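Local coordinates for D-2-hydroxyacid dehydrogensase protein (Ketogulonicigenium vulgare, PDB 4LSW), which probably catalyses the NAD(P)-dependent interconversion of D-2-hydroxyacids and 2-oxoacids, at residues G154-E159 with F202-A207; E159-L164 with M169-S174. All coordinates share one frame; numbering follows the deposited sequence.

Both contacts are made by helix 155-165 of the probable Rossmann-type nucleotide-binding domain. From the N terminus, the chain first builds five strands of a separate six-stranded sheet before strand 147-151 leads into this helix. Interaction 2 closes first: a short loop after the helix ends, the chain comes back as strand 170-174 and packs against the helix, completing a beta-alpha-beta unit. Interaction 1 closes later, when strand 200-203 ends beside the first turn of the helix, so the short loop of interaction 2 nests inside the longer one. The two share E159 and touch where F202 packs on V160 and L164. Together they hold one helix against two strands that flank strand 147-151 in the parallel sheet.

Interaction 1 (G154-E159 with F202-A207)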
ATOM      1  N   GLY A 154     -11.246   6.587  -0.620  1.00  7.74           N
ATOM      2  CA  GLY A 154     -11.325   6.008   0.708  1.00  7.66           C
ATOM      3  C   GLY A 154     -10.381   6.752   1.635  1.00  8.22           C
ATOM      4  O   GLY A 154     -10.104   7.928   1.419  1.00  9.00           O
ATOM      5  N   ARG A 155      -9.884   6.065   2.660  1.00  8.29           N
ATOM      6  CA  ARG A 155      -9.002   6.680   3.646  1.00  9.83           C
ATOM      7  C   ARG A 155      -7.836   7.416   2.991  1.00  8.55           C
ATOM      8  O   ARG A 155      -7.587   8.605   3.276  1.00  9.28           O
ATOM      9  CB  ARG A 155      -8.446   5.599   4.575  1.00 13.70           C
ATOM     10  CG  ARG A 155      -9.491   4.885   5.421  1.00 19.69           C
ATOM     11  CD  ARG A 155      -8.969   3.547   5.925  1.00 18.11           C
ATOM     12  NE  ARG A 155      -9.815   3.000   6.986  1.00 19.40           N
ATOM     13  CZ  ARG A 155     -10.937   2.310   6.779  1.00 21.04           C
ATOM     14  NH1 ARG A 155     -11.371   2.080   5.546  1.00 20.90           N
ATOM     15  NH2 ARG A 155     -11.635   1.856   7.812  1.00 25.24           N
ATOM     16  N   ILE A 156      -7.126   6.717   2.117  1.00  8.43           N
ATOM     17  CA  ILE A 156      -5.918   7.264   1.516  1.00  6.99           C
ATOM     18  C   ILE A 156      -6.242   8.384   0.548  1.00  7.23           C
ATOM     19  O   ILE A 156      -5.636   9.456   0.598  1.00  8.00           O
ATOM     20  CB  ILE A 156      -5.081   6.186   0.819  1.00 10.89           C
ATOM     21  CG1 ILE A 156      -4.623   5.162   1.857  1.00 17.80           C
ATOM     22  CG2 ILE A 156      -3.871   6.824   0.135  1.00 11.34           C
ATOM     23  CD1 ILE A 156      -3.821   4.026   1.296  1.00 20.43           C
ATOM     24  N   GLY A 157      -7.197   8.139  -0.339  1.00  6.59           N
ATOM     25  CA  GLY A 157      -7.564   9.134  -1.321  1.00  6.75           C
ATOM     26  C   GLY A 157      -8.042  10.417  -0.675  1.00  6.08           C
ATOM     27  O   GLY A 157      -7.717  11.504  -1.138  1.00  4.95           O
ATOM     28  N   PHE A 158      -8.818  10.287   0.395  1.00  6.57           N
ATOM     29  CA  PHE A 158      -9.277  11.448   1.140  1.00  5.46           C
ATOM     30  C   PHE A 158      -8.106  12.244   1.681  1.00  6.52           C
ATOM     31  O   PHE A 158      -8.068  13.465   1.535  1.00  6.03           O
ATOM     32  CB  PHE A 158     -10.189  11.027   2.287  1.00  7.85           C
ATOM     33  CG  PHE A 158     -10.720  12.171   3.081  1.00  8.46           C
ATOM     34  CD1 PHE A 158     -11.547  13.110   2.484  1.00 11.45           C
ATOM     35  CD2 PHE A 158     -10.421  12.295   4.423  1.00 14.48           C
ATOM     36  CE1 PHE A 158     -12.057  14.177   3.214  1.00 14.90           C
ATOM     37  CE2 PHE A 158     -10.929  13.354   5.168  1.00 18.61           C
ATOM     38  CZ  PHE A 158     -11.746  14.296   4.559  1.00 15.43           C
ATOM     39  N   GLU A 159      -7.138  11.555   2.280  1.00  6.83           N
ATOM     40  CA  GLU A 159      -5.979  12.263   2.817  1.00  6.02           C
ATOM     41  C   GLU A 159      -5.170  12.937   1.718  1.00  7.12           C
ATOM     42  O   GLU A 159      -4.680  14.057   1.905  1.00  5.57           O
ATOM     43  CB  GLU A 159      -5.092  11.335   3.639  1.00  9.02           C
ATOM     44  CG  GLU A 159      -5.707  10.937   4.963  1.00 14.89           C
ATOM     45  CD  GLU A 159      -6.167  12.123   5.782  1.00 10.78           C
ATOM     46  OE1 GLU A 159      -5.362  13.054   6.006  1.00 13.12           O
ATOM     47  OE2 GLU A 159      -7.341  12.127   6.207  1.00 18.67           O
ATOM     48  N   PHE A 202      -4.085  10.588  -9.232  1.00  4.48           N
ATOM     49  CA  PHE A 202      -3.588   9.728  -8.165  1.00  5.33           C
ATOM     50  C   PHE A 202      -4.390   8.444  -8.139  1.00  6.09           C
ATOM     51  O   PHE A 202      -5.621   8.484  -8.110  1.00  5.94           O
ATOM     52  CB  PHE A 202      -3.733  10.431  -6.808  1.00  4.41           C
ATOM     53  CG  PHE A 202      -2.795  11.586  -6.624  1.00  4.02           C
ATOM     54  CD1 PHE A 202      -3.101  12.844  -7.143  1.00  5.90           C
ATOM     55  CD2 PHE A 202      -1.599  11.413  -5.948  1.00  4.57           C
ATOM     56  CE1 PHE A 202      -2.235  13.914  -6.980  1.00  5.40           C
ATOM     57  CE2 PHE A 202      -0.731  12.486  -5.782  1.00  6.19           C
ATOM     58  CZ  PHE A 202      -1.051  13.730  -6.296  1.00  6.01           C
ATOM     59  N   VAL A 203      -3.701   7.310  -8.130  1.00  6.05           N
ATOM     60  CA  VAL A 203      -4.374   6.023  -8.029  1.00  5.80           C
ATOM     61  C   VAL A 203      -4.278   5.538  -6.591  1.00  9.25           C
ATOM     62  O   VAL A 203      -3.194   5.176  -6.106  1.00  8.57           O
ATOM     63  CB  VAL A 203      -3.769   4.996  -8.979  1.00  7.27           C
ATOM     64  CG1 VAL A 203      -4.555   3.694  -8.908  1.00 11.25           C
ATOM     65  CG2 VAL A 203      -3.777   5.545 -10.389  1.00  8.26           C
ATOM     66  N   THR A 204      -5.419   5.589  -5.910  1.00 10.07           N
ATOM     67  CA  THR A 204      -5.519   5.291  -4.489  1.00 10.06           C
ATOM     68  C   THR A 204      -6.698   4.349  -4.285  1.00 14.23           C
ATOM     69  O   THR A 204      -7.573   4.586  -3.460  1.00 16.68           O
ATOM     70  CB  THR A 204      -5.683   6.589  -3.660  1.00  8.94           C
ATOM     71  OG1 THR A 204      -6.686   7.420  -4.254  1.00 11.63           O
ATOM     72  CG2 THR A 204      -4.383   7.367  -3.650  1.00 12.03           C
ATOM     73  N   LEU A 205      -6.705   3.281  -5.075  1.00 11.52           N
ATOM     74  CA  LEU A 205      -7.723   2.237  -5.002  1.00 15.72           C
ATOM     75  C   LEU A 205      -7.284   1.161  -4.020  1.00 21.22           C
ATOM     76  O   LEU A 205      -6.271   0.497  -4.237  1.00 24.11           O
ATOM     77  CB  LEU A 205      -7.912   1.596  -6.374  1.00 17.01           C
ATOM     78  CG  LEU A 205      -8.569   2.433  -7.462  1.00 18.33           C
ATOM     79  CD1 LEU A 205      -8.355   1.793  -8.834  1.00 21.18           C
ATOM     80  CD2 LEU A 205     -10.058   2.604  -7.171  1.00 21.15           C
ATOM     81  N   ALA A 206      -8.058   0.982  -2.956  1.00 20.57           N
ATOM     82  CA  ALA A 206      -7.688   0.071  -1.877  1.00 27.74           C
ATOM     83  C   ALA A 206      -7.913  -1.391  -2.253  1.00 28.86           C
ATOM     84  O   ALA A 206      -7.185  -2.277  -1.795  1.00 30.43           O
ATOM     85  CB  ALA A 206      -8.438   0.426  -0.599  1.00 27.73           C
ATOM     86  N   ALA A 207      -8.912  -1.642  -3.093  1.00 28.55           N
ATOM     87  CA  ALA A 207      -9.210  -3.005  -3.527  1.00 30.76           C
ATOM     88  C   ALA A 207      -9.065  -3.151  -5.040  1.00 31.37           C
ATOM     89  O   ALA A 207      -8.732  -2.189  -5.733  1.00 29.52           O
ATOM     90  CB  ALA A 207     -10.612  -3.404  -3.090  1.00 30.46           C
TER
HETATM   91  O   HOH W   1      -8.498   5.610  -1.020  1.00 10.90           O
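T204, just past the end of strand 200-203, presses its side chain against the first turn of helix 155-165 and accounts for about half of the 123 Å² buried here. Its two branches do different work. The methyl CG2 meets I156 CG2 at 3.9 Å, an apolar touch between two beta-branched side chains, while OG1 lies 3.5 Å from G157 CA. A chi1 of 47° turns OG1 to the glycine and leaves CG2, anti to the carbonyl carbon, for the isoleucine. The hydroxyl can bond to the carbonyl oxygens of G152, its stronger partner, and L151, which must share its one proton; this ties it to the end of strand 147-151 and the turn that follows. Glycine suits position 157 because a beta carbon there would crowd T204 OG1, and its absence lets G157 CA and T204 CA approach to 5.4 Å. A water bridges the backbones: it donates to T204 O at 2.8 Å and accepts from G157 N at 2.9 Å, with a weaker bond from G154 N, the N-cap residue. G154 and G157, with G152, fit the GxGxxG pattern of Rossmann folds, whose strand-turn-helix probably receives the dinucleotide cofactor.

Interaction 2 (E159-L164 with M169-S174); sequences EVARRL and MQISYS
L164 and M169 meet side chain to side chain, L164 CD2 lying 3.7 Å from M169 SD, at the closing end of a beta-alpha-beta crossover in which helix 155-165 leads to strand 170-174. The methionine has CG anti to its carbonyl carbon (chi1 -55°) and is extended at chi2, which carries the polarisable sulfur to the leucine. I171 continues the apolar seam: its CD1 reaches L164 CB at 3.9 Å and rests 3.6 Å from A161 O on the helix backbone, and its CG2 branch faces A161 CB at 4.3 Å. The small alanine suits the helix face turned to the strand, where W185 packs on both A161 and I171. Farther out the contact becomes polar: M169 N gives a weak but fairly straight hydrogen bond to L164 O (3.4 Å, 165°), linking the helical segment to the residue just before the strand. On the helix flank turned from the strand, E159 gathers two arginines one turn on. Its OE1 takes R162 NH1 on the syn lone pair at 2.9 Å and R163 NH1 on the anti side, 23° out of the carboxylate plane, while that same R163 NH1 donates to E159 O from above the carbonyl plane.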
ATOM      1  N   GLU A 159      -7.138  11.555   2.280  1.00  6.83           N
ATOM      2  CA  GLU A 159      -5.979  12.263   2.817  1.00  6.02           C
ATOM      3  C   GLU A 159      -5.170  12.937   1.718  1.00  7.12           C
ATOM      4  O   GLU A 159      -4.680  14.057   1.905  1.00  5.57           O
ATOM      5  CB  GLU A 159      -5.092  11.335   3.639  1.00  9.02           C
ATOM      6  CG  GLU A 159      -5.707  10.937   4.963  1.00 14.89           C
ATOM      7  CD  GLU A 159      -6.167  12.123   5.782  1.00 10.78           C
ATOM      8  OE1 GLU A 159      -5.362  13.054   6.006  1.00 13.12           O
ATOM      9  OE2 GLU A 159      -7.341  12.127   6.207  1.00 18.67           O
ATOM     10  N   VAL A 160      -5.035  12.278   0.565  1.00  5.37           N
ATOM     11  CA  VAL A 160      -4.391  12.926  -0.569  1.00  4.92           C
ATOM     12  C   VAL A 160      -5.117  14.218  -0.955  1.00  7.09           C
ATOM     13  O   VAL A 160      -4.493  15.275  -1.106  1.00  5.77           O
ATOM     14  CB  VAL A 160      -4.295  11.969  -1.785  1.00  4.59           C
ATOM     15  CG1 VAL A 160      -3.918  12.738  -3.063  1.00  6.13           C
ATOM     16  CG2 VAL A 160      -3.297  10.847  -1.503  1.00  7.25           C
ATOM     17  N   ALA A 161      -6.439  14.136  -1.100  1.00  4.95           N
ATOM     18  CA  ALA A 161      -7.219  15.299  -1.480  1.00  4.18           C
ATOM     19  C   ALA A 161      -7.064  16.464  -0.499  1.00  6.35           C
ATOM     20  O   ALA A 161      -7.001  17.618  -0.919  1.00  6.37           O
ATOM     21  CB  ALA A 161      -8.683  14.906  -1.636  1.00  5.70           C
ATOM     22  N   ARG A 162      -6.997  16.157   0.798  1.00  6.40           N
ATOM     23  CA  ARG A 162      -6.826  17.203   1.813  1.00  8.00           C
ATOM     24  C   ARG A 162      -5.514  17.941   1.598  1.00  8.93           C
ATOM     25  O   ARG A 162      -5.458  19.173   1.705  1.00  7.99           O
ATOM     26  CB  ARG A 162      -6.895  16.626   3.225  1.00  8.35           C
ATOM     27  CG  ARG A 162      -8.279  16.100   3.582  1.00 10.16           C
ATOM     28  CD  ARG A 162      -8.298  15.489   4.970  1.00 17.95           C
ATOM     29  NE  ARG A 162      -8.170  16.531   5.978  1.00 18.86           N
ATOM     30  CZ  ARG A 162      -7.209  16.587   6.895  1.00 22.29           C
ATOM     31  NH1 ARG A 162      -6.280  15.641   6.960  1.00 16.74           N
ATOM     32  NH2 ARG A 162      -7.190  17.594   7.761  1.00 25.13           N
ATOM     33  N   ARG A 163      -4.469  17.187   1.272  1.00  5.99           N
ATOM     34  CA  ARG A 163      -3.158  17.782   1.004  1.00  5.14           C
ATOM     35  C   ARG A 163      -3.179  18.597  -0.283  1.00  5.71           C
ATOM     36  O   ARG A 163      -2.582  19.669  -0.359  1.00  7.80           O
ATOM     37  CB  ARG A 163      -2.066  16.706   0.949  1.00  5.82           C
ATOM     38  CG  ARG A 163      -1.700  16.152   2.325  1.00  9.08           C
ATOM     39  CD  ARG A 163      -1.371  14.678   2.217  1.00  7.22           C
ATOM     40  NE  ARG A 163      -0.954  14.156   3.514  1.00  7.80           N
ATOM     41  CZ  ARG A 163      -1.787  13.853   4.503  1.00  8.63           C
ATOM     42  NH1 ARG A 163      -3.098  14.029   4.354  1.00  9.71           N
ATOM     43  NH2 ARG A 163      -1.310  13.384   5.648  1.00  6.43           N
ATOM     44  N   LEU A 164      -3.859  18.092  -1.313  1.00  5.82           N
ATOM     45  CA  LEU A 164      -3.947  18.821  -2.582  1.00  5.63           C
ATOM     46  C   LEU A 164      -4.696  20.144  -2.433  1.00  8.08           C
ATOM     47  O   LEU A 164      -4.395  21.115  -3.135  1.00  7.52           O
ATOM     48  CB  LEU A 164      -4.607  17.969  -3.657  1.00  7.87           C
ATOM     49  CG  LEU A 164      -3.929  16.652  -4.001  1.00  7.23           C
ATOM     50  CD1 LEU A 164      -4.805  15.843  -4.960  1.00  7.71           C
ATOM     51  CD2 LEU A 164      -2.513  16.875  -4.570  1.00  9.17           C
ATOM     52  N   MET A 169      -5.546  23.218  -5.545  1.00  6.52           N
ATOM     53  CA  MET A 169      -5.846  22.479  -6.753  1.00  5.92           C
ATOM     54  C   MET A 169      -7.346  22.332  -6.965  1.00  5.69           C
ATOM     55  O   MET A 169      -8.151  22.417  -6.010  1.00  6.95           O
ATOM     56  CB  MET A 169      -5.127  21.130  -6.755  1.00  9.36           C
ATOM     57  CG  MET A 169      -3.624  21.277  -6.548  1.00 11.41           C
ATOM     58  SD  MET A 169      -2.699  19.778  -6.851  1.00 13.14           S
ATOM     59  CE  MET A 169      -2.586  19.903  -8.638  1.00  6.63           C
ATOM     60  N   GLN A 170      -7.715  22.164  -8.234  1.00  5.67           N
ATOM     61  CA  GLN A 170      -9.089  21.861  -8.620  1.00  5.47           C
ATOM     62  C   GLN A 170      -9.223  20.347  -8.567  1.00  5.30           C
ATOM     63  O   GLN A 170      -8.655  19.635  -9.399  1.00  7.12           O
ATOM     64  CB  GLN A 170      -9.354  22.387 -10.026  1.00  8.67           C
ATOM     65  CG  GLN A 170      -8.948  23.851 -10.213  1.00 13.59           C
ATOM     66  CD  GLN A 170      -8.869  24.251 -11.674  1.00 17.02           C
ATOM     67  OE1 GLN A 170      -9.872  24.236 -12.395  1.00 23.82           O
ATOM     68  NE2 GLN A 170      -7.668  24.606 -12.125  1.00 15.31           N
ATOM     69  N   ILE A 171      -9.970  19.865  -7.580  1.00  5.46           N
ATOM     70  CA  ILE A 171      -9.962  18.451  -7.235  1.00  4.41           C
ATOM     71  C   ILE A 171     -11.249  17.748  -7.631  1.00  5.69           C
ATOM     72  O   ILE A 171     -12.348  18.190  -7.293  1.00  8.00           O
ATOM     73  CB  ILE A 171      -9.734  18.281  -5.733  1.00  5.78           C
ATOM     74  CG1 ILE A 171      -8.392  18.912  -5.375  1.00  6.16           C
ATOM     75  CG2 ILE A 171      -9.763  16.804  -5.346  1.00  6.67           C
ATOM     76  CD1 ILE A 171      -8.252  19.255  -3.911  1.00 10.03           C
ATOM     77  N   SER A 172     -11.087  16.648  -8.359  1.00  5.76           N
ATOM     78  CA  SER A 172     -12.190  15.742  -8.646  1.00  5.73           C
ATOM     79  C   SER A 172     -11.798  14.334  -8.225  1.00  6.53           C
ATOM     80  O   SER A 172     -10.632  14.043  -7.975  1.00  4.62           O
ATOM     81  CB  SER A 172     -12.515  15.769 -10.133  1.00  6.58           C
ATOM     82  OG  SER A 172     -11.324  15.640 -10.892  1.00  8.19           O
ATOM     83  N   TYR A 173     -12.778  13.446  -8.158  1.00  5.84           N
ATOM     84  CA  TYR A 173     -12.497  12.080  -7.752  1.00  5.02           C
ATOM     85  C   TYR A 173     -13.510  11.135  -8.354  1.00  5.34           C
ATOM     86  O   TYR A 173     -14.606  11.550  -8.746  1.00  6.03           O
ATOM     87  CB  TYR A 173     -12.518  11.946  -6.225  1.00  4.76           C
ATOM     88  CG  TYR A 173     -13.893  12.056  -5.594  1.00  4.94           C
ATOM     89  CD1 TYR A 173     -14.482  13.291  -5.357  1.00  4.92           C
ATOM     90  CD2 TYR A 173     -14.596  10.916  -5.219  1.00  5.38           C
ATOM     91  CE1 TYR A 173     -15.752  13.390  -4.766  1.00  6.36           C
ATOM     92  CE2 TYR A 173     -15.851  11.000  -4.628  1.00  4.64           C
ATOM     93  CZ  TYR A 173     -16.420  12.238  -4.398  1.00  4.93           C
ATOM     94  OH  TYR A 173     -17.676  12.298  -3.806  1.00  6.62           O
ATOM     95  N   SER A 174     -13.125   9.865  -8.439  1.00  4.09           N
ATOM     96  CA  SER A 174     -14.044   8.817  -8.865  1.00  6.39           C
ATOM     97  C   SER A 174     -14.021   7.681  -7.857  1.00  6.44           C
ATOM     98  O   SER A 174     -12.990   7.385  -7.271  1.00  6.78           O
ATOM     99  CB  SER A 174     -13.663   8.300 -10.243  1.00  7.90           C
ATOM    100  OG  SER A 174     -14.636   7.371 -10.719  1.00  8.87           O
TER